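Local coordinates for protein ftsY (Mycoplasma mycoides, PDB 1ZU4) that is the receptor for the signal recognition particle, an SRP54-type protein whose NG domain joins a helical bundle to a P-loop domain of the SRP54 type, at residues A[16-19]-A[20-24]. Numbering follows the deposited sequence.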
# COMPACT_ATOMS: atom_id res chain seq x y z
N PHE A 16 13.99 -14.34 -2.45
CA PHE A 16 14.83 -15.42 -2.00
C PHE A 16 14.03 -16.65 -1.55
O PHE A 16 14.37 -17.78 -1.91
CB PHE A 16 15.72 -15.00 -0.83
CG PHE A 16 16.56 -16.15 -0.32
CD1 PHE A 16 17.72 -16.52 -1.02
CD2 PHE A 16 16.16 -16.90 0.78
CE1 PHE A 16 18.48 -17.64 -0.58
CE2 PHE A 16 16.92 -18.01 1.23
CZ PHE A 16 18.06 -18.37 0.54
N ASN A 17 13.04 -16.43 -0.70
CA ASN A 17 12.13 -17.47 -0.23
C ASN A 17 11.35 -18.21 -1.35
O ASN A 17 11.25 -19.45 -1.38
CB ASN A 17 11.16 -16.78 0.70
CG ASN A 17 10.50 -17.72 1.68
OD1 ASN A 17 10.99 -17.94 2.81
ND2 ASN A 17 9.33 -18.22 1.29
N PHE A 18 10.75 -17.43 -2.26
CA PHE A 18 10.01 -17.96 -3.40
C PHE A 18 10.97 -18.73 -4.32
O PHE A 18 10.69 -19.87 -4.68
CB PHE A 18 9.31 -16.78 -4.12
CG PHE A 18 8.27 -17.19 -5.13
CD1 PHE A 18 7.99 -16.36 -6.20
CD2 PHE A 18 7.60 -18.42 -5.04
CE1 PHE A 18 7.00 -16.70 -7.14
CE2 PHE A 18 6.60 -18.76 -5.98
CZ PHE A 18 6.30 -17.90 -7.02
N SER A 19 12.12 -18.16 -4.70
CA SER A 19 13.06 -18.91 -5.54
C SER A 19 13.67 -20.15 -4.86
O SER A 19 14.03 -21.12 -5.55
CB SER A 19 14.20 -18.04 -6.04
OG SER A 19 15.07 -17.71 -4.97
N LYS A 20 13.81 -20.11 -3.54
CA LYS A 20 14.34 -21.27 -2.81
C LYS A 20 13.38 -22.43 -3.00
O LYS A 20 13.81 -23.54 -3.29
CB LYS A 20 14.52 -20.97 -1.33
CG LYS A 20 15.30 -22.04 -0.56
CD LYS A 20 14.94 -21.95 0.93
CE LYS A 20 15.95 -22.76 1.77
NZ LYS A 20 15.55 -24.21 1.86
N ASP A 21 12.08 -22.16 -2.86
CA ASP A 21 11.06 -23.18 -3.11
C ASP A 21 10.96 -23.59 -4.57
O ASP A 21 10.77 -24.78 -4.88
CB ASP A 21 9.68 -22.69 -2.61
CG ASP A 21 9.60 -22.65 -1.10
OD1 ASP A 21 10.57 -23.15 -0.44
OD2 ASP A 21 8.59 -22.13 -0.57
N ILE A 22 11.07 -22.62 -5.48
CA ILE A 22 11.00 -22.95 -6.91
C ILE A 22 12.21 -23.82 -7.35
O ILE A 22 12.08 -24.77 -8.14
CB ILE A 22 10.83 -21.68 -7.78
CG1 ILE A 22 9.46 -21.03 -7.55
CG2 ILE A 22 11.14 -21.96 -9.28
CD1 ILE A 22 8.29 -21.81 -8.11
N LYS A 23 13.38 -23.50 -6.81
CA LYS A 23 14.59 -24.26 -7.17
C LYS A 23 14.51 -25.71 -6.71
O LYS A 23 14.87 -26.61 -7.44
CB LYS A 23 15.87 -23.55 -6.68
CG LYS A 23 16.15 -22.26 -7.48
CD LYS A 23 17.16 -21.33 -6.80
CE LYS A 23 17.56 -20.25 -7.80
NZ LYS A 23 18.69 -19.45 -7.28
N LYS A 24 14.02 -25.92 -5.50
CA LYS A 24 13.66 -27.25 -5.05
C LYS A 24 12.67 -27.95 -6.02
O LYS A 24 12.84 -29.11 -6.37
CB LYS A 24 13.06 -27.13 -3.65
CG LYS A 24 12.74 -28.48 -3.01
CD LYS A 24 12.95 -28.47 -1.48
CE LYS A 24 12.70 -29.89 -0.95
NZ LYS A 24 13.49 -30.90 -1.74
O HOH W 1 11.86 -21.35 1.05
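Phe18 and Ile22, one turn apart on helix 12-27, lie side by side and point the same way. Ile22 CG1 sits over one face of the Phe18 ring, 4.0 Å from CE2, an apolar contact between a flat ring and a branched chain. With CG anti to the backbone N (chi1 -167°), the ring projects outward from the helix and leans toward the next turn, which brings CE2 beside Ile22. Both residues are buried among Val43 of helix 34-46 and Leu78 of helix 71-87, and Phe312 meets the Phe18 ring edge-to-face.

Four successive i to i+4 backbone hydrogen bonds hold these two turns, among them Ile22 N to Phe18 O at 2.9 Å and Lys23 N to Ser19 O at 2.8 Å.

Polar groups add further ties. A water donates to both Asn17 O (3.1 Å) and Asp21 OD1 (2.7 Å), so the Asn17 carbonyl, which also accepts from Asp21 N, is gripped twice. Asp21, partly exposed, suits this place by offering a carboxylate oxygen to that water; Asn17 is polar where its side chain, also partly exposed, touches Lys269. Buried Ser19 turns its OG back to Ala15 O, a bond that satisfies its hydroxyl within the helix.

Lys20 and Lys23 suit exposed positions. The Lys23 stem lies against a backbone carbonyl, CG 3.1 Å from Ser19 O, while Lys20 CD comes obliquely to the Phe16 ring, 4.4 Å from CE2.

The chemistry is that of an amphipathic helix, Phe18 and Ile22 turned into the helical bundle, while Phe16, Lys20 and Lys23 lie on the exposed side.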